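Local coordinates for Lin2634 protein (Listeria innocua, PDB 3MZO) that probably hydrolyses phosphate esters, perhaps of 5'-deoxynucleotides, as a calcium-containing, all-helical HD-domain phosphohydrolase, at residues 17-22 against 140-145; 23-28 against 157-162. All coordinates share one frame; numbering follows the deposited sequence. Where two conformers were deposited one is given.

Both contacts fasten one connection, the loop between helix 4-13 and helix 31-51, to two helices that follow each other further along the chain. Interaction 1 joins residues 17-22 to helix 129-151; interaction 2 joins residues 23-28 to the N-terminal part of helix 158-172. Along the chain the segments run 17-22, 23-28, 140-145, 157-162, so the contacts cross. Their centres lie about 8 Å apart, and they touch where L142 packs on I162 and where K25 reaches the carbonyls of R19 and C20. Interaction 1 borders the calcium site, interaction 2 lies further from the chain centre, and both touch the same neighbouring subunit. One loop beside the metal site is held against two successive helices.

Interaction 1. Residues 17-22 against 140-145; sequences IYRCPG and VDLLYE
At the border of the calcium site of this HD-domain protein, R19 of the loop before helix 31-51 meets E145 on helix 129-151 in a two-pronged salt bridge. The guanidinium grips side-on: R19 NE donates to E145 OE2 at 2.8 Å (N-H...O 159°), and R19 NH2 donates to E145 OE1, also at 2.8 Å and slightly straighter (167°). Both oxygens lie near the guanidinium plane and are used on their syn sides, but the two flat groups are twisted 31° apart. Two parallel bonds fix the rotation of both ends. A bend at chi3 in R19 turns NE and NH2 toward the helix, while the E145 chain runs extended beyond CG to reach across.

The same arginine lies beside the signature site of the fold, H34, H68, D69 and D138, which bind calcium here. The nearest atoms of the R19 side chain lie about 4 Å from the D69 side chain and about 4 Å from a bound calcium ion, and R19 also packs on H34. D141, one turn before E145, places OD2 over one face of the guanidinium, 4.4 Å from R19 NH2; no N-H points at this oxygen, which instead hydrogen-bonds H34 ND1. D141 is thus a second-shell residue to a metal ligand. L142 brings CD1 to 3.3 Å from R19 NH2, approaching the guanidinium obliquely, and the leucine also packs on I162 of helix 158-172.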
loop_
_atom_site.group_PDB
_atom_site.type_symbol
_atom_site.label_atom_id
_atom_site.label_comp_id
_atom_site.label_asym_id
_atom_site.label_seq_id
_atom_site.Cartn_x
_atom_site.Cartn_y
_atom_site.Cartn_z
ATOM N N ILE B 17 -7.210 9.222 -6.343
ATOM C CA ILE B 17 -7.725 8.845 -7.651
ATOM C C ILE B 17 -6.494 8.764 -8.545
ATOM O O ILE B 17 -5.717 9.709 -8.667
ATOM C CB ILE B 17 -8.722 9.862 -8.184
ATOM C CG1 ILE B 17 -9.866 9.980 -7.177
ATOM C CG2 ILE B 17 -9.306 9.417 -9.581
ATOM C CD1 ILE B 17 -10.770 11.069 -7.474
ATOM N N TYR B 18 -6.320 7.604 -9.137
ATOM C CA TYR B 18 -5.159 7.296 -9.941
ATOM C C TYR B 18 -5.492 7.202 -11.403
ATOM O O TYR B 18 -6.629 6.951 -11.779
ATOM C CB TYR B 18 -4.554 6.020 -9.439
ATOM C CG TYR B 18 -3.994 6.221 -8.078
ATOM C CD1 TYR B 18 -2.705 6.700 -7.921
ATOM C CD2 TYR B 18 -4.768 6.007 -6.935
ATOM C CE1 TYR B 18 -2.167 6.935 -6.657
ATOM C CE2 TYR B 18 -4.230 6.230 -5.648
ATOM C CZ TYR B 18 -2.919 6.696 -5.537
ATOM O OH TYR B 18 -2.324 6.924 -4.321
ATOM N N ARG B 19 -4.485 7.445 -12.233
ATOM C CA ARG B 19 -4.681 7.469 -13.655
ATOM C C ARG B 19 -4.603 6.067 -14.199
ATOM O O ARG B 19 -3.746 5.304 -13.775
ATOM C CB ARG B 19 -3.624 8.365 -14.282
ATOM C CG ARG B 19 -3.891 9.821 -13.907
ATOM C CD ARG B 19 -2.807 10.722 -14.267
ATOM N NE ARG B 19 -2.292 10.579 -15.626
ATOM C CZ ARG B 19 -2.836 11.116 -16.722
ATOM N NH1 ARG B 19 -3.976 11.803 -16.691
ATOM N NH2 ARG B 19 -2.238 10.939 -17.884
ATOM N N CYS B 20 -5.478 5.788 -15.162
ATOM C CA CYS B 20 -5.675 4.494 -15.819
ATOM C C CYS B 20 -5.473 3.291 -14.897
ATOM O O CYS B 20 -4.564 2.511 -15.046
ATOM C CB CYS B 20 -4.937 4.374 -17.168
ATOM S SG CYS B 20 -3.613 5.566 -17.578
ATOM N N PRO B 21 -6.336 3.158 -13.911
ATOM C CA PRO B 21 -6.192 1.991 -13.058
ATOM C C PRO B 21 -6.578 0.700 -13.824
ATOM O O PRO B 21 -7.340 0.760 -14.766
ATOM C CB PRO B 21 -7.163 2.283 -11.917
ATOM C CG PRO B 21 -8.214 3.177 -12.524
ATOM C CD PRO B 21 -7.502 3.995 -13.571
ATOM N N GLY B 22 -6.030 -0.434 -13.405
ATOM C CA GLY B 22 -6.302 -1.749 -14.036
ATOM C C GLY B 22 -4.965 -2.388 -14.349
ATOM O O GLY B 22 -4.382 -3.144 -13.533
ATOM N N VAL B 140 2.098 15.573 -23.318
ATOM C CA VAL B 140 3.495 15.415 -22.903
ATOM C C VAL B 140 3.558 14.600 -21.613
ATOM O O VAL B 140 4.451 13.753 -21.487
ATOM C CB VAL B 140 4.258 16.743 -22.767
ATOM C CG1 VAL B 140 5.556 16.531 -22.008
ATOM C CG2 VAL B 140 4.510 17.349 -24.157
ATOM N N ASP B 141 2.658 14.834 -20.661
ATOM C CA ASP B 141 2.733 14.079 -19.396
ATOM C C ASP B 141 2.400 12.603 -19.661
ATOM O O ASP B 141 3.038 11.714 -19.121
ATOM C CB ASP B 141 1.837 14.631 -18.291
ATOM C CG ASP B 141 2.047 13.904 -16.950
ATOM O OD1 ASP B 141 3.198 13.768 -16.507
ATOM O OD2 ASP B 141 1.067 13.417 -16.349
ATOM N N LEU B 142 1.407 12.371 -20.506
ATOM C CA LEU B 142 1.018 11.021 -20.900
ATOM C C LEU B 142 2.186 10.319 -21.598
ATOM O O LEU B 142 2.440 9.132 -21.403
ATOM C CB LEU B 142 -0.185 11.125 -21.813
ATOM C CG LEU B 142 -1.087 9.928 -22.043
ATOM C CD1 LEU B 142 -1.717 9.397 -20.751
ATOM C CD2 LEU B 142 -2.150 10.335 -23.058
ATOM N N LEU B 143 2.907 11.065 -22.422
ATOM C CA LEU B 143 4.078 10.550 -23.104
ATOM C C LEU B 143 5.184 10.169 -22.105
ATOM O O LEU B 143 5.807 9.115 -22.234
ATOM C CB LEU B 143 4.598 11.592 -24.116
ATOM C CG LEU B 143 5.672 11.151 -25.109
ATOM C CD1 LEU B 143 5.040 10.546 -26.371
ATOM C CD2 LEU B 143 6.568 12.331 -25.487
ATOM N N TYR B 144 5.438 11.024 -21.119
ATOM C CA TYR B 144 6.408 10.686 -20.044
ATOM C C TYR B 144 5.988 9.466 -19.196
ATOM O O TYR B 144 6.823 8.622 -18.830
ATOM C CB TYR B 144 6.717 11.929 -19.158
ATOM C CG TYR B 144 7.862 12.734 -19.737
ATOM C CD1 TYR B 144 7.654 13.609 -20.800
ATOM C CD2 TYR B 144 9.168 12.571 -19.256
ATOM C CE1 TYR B 144 8.716 14.316 -21.366
ATOM C CE2 TYR B 144 10.230 13.275 -19.803
ATOM C CZ TYR B 144 9.982 14.152 -20.860
ATOM O OH TYR B 144 10.998 14.865 -21.409
ATOM N N GLU B 145 4.716 9.392 -18.845
ATOM C CA GLU B 145 4.230 8.262 -18.026
ATOM C C GLU B 145 4.364 6.965 -18.815
ATOM O O GLU B 145 4.793 5.977 -18.294
ATOM C CB GLU B 145 2.754 8.386 -17.698
ATOM C CG GLU B 145 2.311 9.377 -16.672
ATOM C CD GLU B 145 0.766 9.406 -16.568
ATOM O OE1 GLU B 145 0.103 9.458 -17.633
ATOM O OE2 GLU B 145 0.213 9.407 -15.437
#

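Interaction 2. Residues 23-28 against 157-162; sequences KFKYQE and NIFVEI
K23 reaches across from the loop to the N-terminal part of helix 158-172, where its NZ comes to 4.2 Å from I158 CB. The two side chains cross at about a right angle, and a water links NZ weakly (3.3 Å) to I158 N, from which it accepts a firmer bond of 2.9 Å.

Further along the loop, the K25 chain can be followed outward. CB leaves the loop backbone at an angle to the helix, and CG, anti to the carbonyl carbon (chi1 -59°), provides the touch: it lies 3.7 Å from F159 CZ and 4.2 Å from F159 CE1, approaching the ring obliquely. CD continues extended from CG, away from the phenyl; the bends at chi3 and chi4 then place CE and bring NZ round to its own loop, where it makes weak hydrogen bonds to the carbonyls of R19 and C20. The lysine therefore offers F159 its aliphatic part and spends its charge elsewhere.

The ring edge of F159 also meets the backbone: F24 O lies near the ring plane, 3.7 Å from F159 CE2, while its hydrogen bond comes from N154 ND2. Over one face of the same ring sits I158 CG2, 3.7 Å above the plane and over its centre. Off to the flank, the F24 ring makes a cation-pi contact with K152 of a neighbouring subunit. The arrangement is loop-on-helix packing in which F159 and I158 receive two lysine chains and a backbone carbonyl, joining the connection before helix 31-51 to helix 158-172 in the all-helical HD-domain fold.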
loop_
_atom_site.group_PDB
_atom_site.type_symbol
_atom_site.label_atom_id
_atom_site.label_comp_id
_atom_site.label_asym_id
_atom_site.label_seq_id
_atom_site.Cartn_x
_atom_site.Cartn_y
_atom_site.Cartn_z
ATOM N N LYS B 23 -4.422 -2.018 -15.495
ATOM C CA LYS B 23 -3.138 -2.577 -15.951
ATOM C C LYS B 23 -2.008 -2.279 -14.969
ATOM O O LYS B 23 -1.916 -1.179 -14.448
ATOM C CB LYS B 23 -2.763 -1.995 -17.338
ATOM C CG LYS B 23 -3.755 -2.339 -18.468
ATOM C CD LYS B 23 -3.785 -3.821 -18.754
ATOM C CE LYS B 23 -4.826 -4.168 -19.801
ATOM N NZ LYS B 23 -4.492 -3.538 -21.097
ATOM N N PHE B 24 -1.169 -3.271 -14.713
ATOM C CA PHE B 24 0.006 -3.094 -13.861
ATOM C C PHE B 24 0.871 -1.949 -14.360
ATOM O O PHE B 24 1.157 -1.876 -15.559
ATOM C CB PHE B 24 0.878 -4.362 -13.821
ATOM C CG PHE B 24 2.148 -4.149 -13.085
ATOM C CD1 PHE B 24 2.162 -4.190 -11.709
ATOM C CD2 PHE B 24 3.333 -3.822 -13.772
ATOM C CE1 PHE B 24 3.319 -3.917 -11.010
ATOM C CE2 PHE B 24 4.507 -3.572 -13.069
ATOM C CZ PHE B 24 4.500 -3.613 -11.689
ATOM N N LYS B 25 1.246 -1.052 -13.455
ATOM C CA LYS B 25 2.217 -0.008 -13.732
ATOM C C LYS B 25 3.292 -0.084 -12.670
ATOM O O LYS B 25 2.977 -0.283 -11.491
ATOM C CB LYS B 25 1.593 1.396 -13.672
ATOM C CG LYS B 25 0.444 1.626 -14.628
ATOM C CD LYS B 25 -0.186 2.974 -14.351
ATOM C CE LYS B 25 -1.678 2.984 -14.588
ATOM N NZ LYS B 25 -2.083 3.669 -15.881
ATOM N N TYR B 26 4.552 0.113 -13.060
ATOM C CA TYR B 26 5.621 0.130 -12.039
ATOM C C TYR B 26 5.452 1.340 -11.128
ATOM O O TYR B 26 5.725 1.250 -9.954
ATOM C CB TYR B 26 7.019 0.090 -12.668
ATOM C CG TYR B 26 7.382 -1.216 -13.381
ATOM C CD1 TYR B 26 7.856 -2.317 -12.674
ATOM C CD2 TYR B 26 7.312 -1.316 -14.774
ATOM C CE1 TYR B 26 8.198 -3.476 -13.321
ATOM C CE2 TYR B 26 7.663 -2.471 -15.424
ATOM C CZ TYR B 26 8.119 -3.537 -14.702
ATOM O OH TYR B 26 8.453 -4.685 -15.377
ATOM N N GLN B 27 5.004 2.473 -11.676
ATOM C CA GLN B 27 4.739 3.689 -10.902
ATOM C C GLN B 27 3.336 4.222 -11.179
ATOM O O GLN B 27 2.982 4.442 -12.342
ATOM C CB GLN B 27 5.699 4.778 -11.317
ATOM C CG GLN B 27 7.137 4.461 -11.096
ATOM C CD GLN B 27 7.996 5.670 -11.303
ATOM O OE1 GLN B 27 8.972 5.618 -12.041
ATOM N NE2 GLN B 27 7.612 6.787 -10.680
ATOM N N GLU B 28 2.561 4.438 -10.128
ATOM C CA GLU B 28 1.225 5.032 -10.201
ATOM C C GLU B 28 1.377 6.544 -9.998
ATOM O O GLU B 28 2.337 6.994 -9.390
ATOM C CB GLU B 28 0.316 4.482 -9.109
ATOM C CG GLU B 28 -0.085 3.003 -9.318
ATOM C CD GLU B 28 -1.406 2.807 -10.072
ATOM O OE1 GLU B 28 -2.475 2.970 -9.425
ATOM O OE2 GLU B 28 -1.380 2.453 -11.283
ATOM N N ASN B 157 1.350 -4.079 -23.898
ATOM C CA ASN B 157 1.462 -3.272 -25.125
ATOM C C ASN B 157 0.707 -1.939 -25.052
ATOM O O ASN B 157 1.007 -1.023 -25.824
ATOM C CB ASN B 157 1.018 -4.051 -26.383
ATOM C CG ASN B 157 1.561 -3.412 -27.689
ATOM O OD1 ASN B 157 2.780 -3.259 -27.864
ATOM N ND2 ASN B 157 0.648 -3.029 -28.601
ATOM N N ILE B 158 -0.262 -1.825 -24.143
ATOM C CA ILE B 158 -1.036 -0.605 -24.022
ATOM C C ILE B 158 -0.112 0.628 -23.921
ATOM O O ILE B 158 -0.396 1.658 -24.498
ATOM C CB ILE B 158 -2.033 -0.650 -22.819
ATOM C CG1 ILE B 158 -3.114 0.413 -22.974
ATOM C CG2 ILE B 158 -1.350 -0.416 -21.477
ATOM C CD1 ILE B 158 -4.010 0.189 -24.169
ATOM N N PHE B 159 1.018 0.509 -23.235
ATOM C CA PHE B 159 1.899 1.671 -23.039
ATOM C C PHE B 159 2.546 2.168 -24.341
ATOM O O PHE B 159 2.628 3.385 -24.561
ATOM C CB PHE B 159 2.899 1.376 -21.939
ATOM C CG PHE B 159 2.230 1.154 -20.622
ATOM C CD1 PHE B 159 1.618 2.213 -19.955
ATOM C CD2 PHE B 159 2.122 -0.106 -20.090
ATOM C CE1 PHE B 159 0.955 2.009 -18.753
ATOM C CE2 PHE B 159 1.446 -0.315 -18.887
ATOM C CZ PHE B 159 0.873 0.755 -18.226
ATOM N N VAL B 160 2.931 1.243 -25.222
ATOM C CA VAL B 160 3.438 1.620 -26.544
ATOM C C VAL B 160 2.352 2.323 -27.342
ATOM O O VAL B 160 2.616 3.306 -28.067
ATOM C CB VAL B 160 3.916 0.379 -27.332
ATOM C CG1 VAL B 160 3.975 0.678 -28.854
ATOM C CG2 VAL B 160 5.271 -0.082 -26.790
ATOM N N GLU B 161 1.122 1.844 -27.196
ATOM C CA GLU B 161 -0.014 2.445 -27.887
ATOM C C GLU B 161 -0.319 3.846 -27.380
ATOM O O GLU B 161 -0.636 4.742 -28.172
ATOM C CB GLU B 161 -1.266 1.563 -27.756
ATOM C CG GLU B 161 -1.167 0.223 -28.496
ATOM C CD GLU B 161 -2.196 -0.815 -27.990
ATOM O OE1 GLU B 161 -3.226 -0.422 -27.378
ATOM O OE2 GLU B 161 -1.961 -2.034 -28.195
ATOM N N ILE B 162 -0.231 4.044 -26.073
ATOM C CA ILE B 162 -0.440 5.368 -25.470
ATOM C C ILE B 162 0.648 6.364 -25.956
ATOM O O ILE B 162 0.360 7.492 -26.314
ATOM C CB ILE B 162 -0.421 5.272 -23.909
ATOM C CG1 ILE B 162 -1.650 4.484 -23.401
ATOM C CG2 ILE B 162 -0.382 6.671 -23.261
ATOM C CD1 ILE B 162 -1.530 3.914 -21.977
HETATM O O HOH W 1 -1.942 -3.927 -23.168
#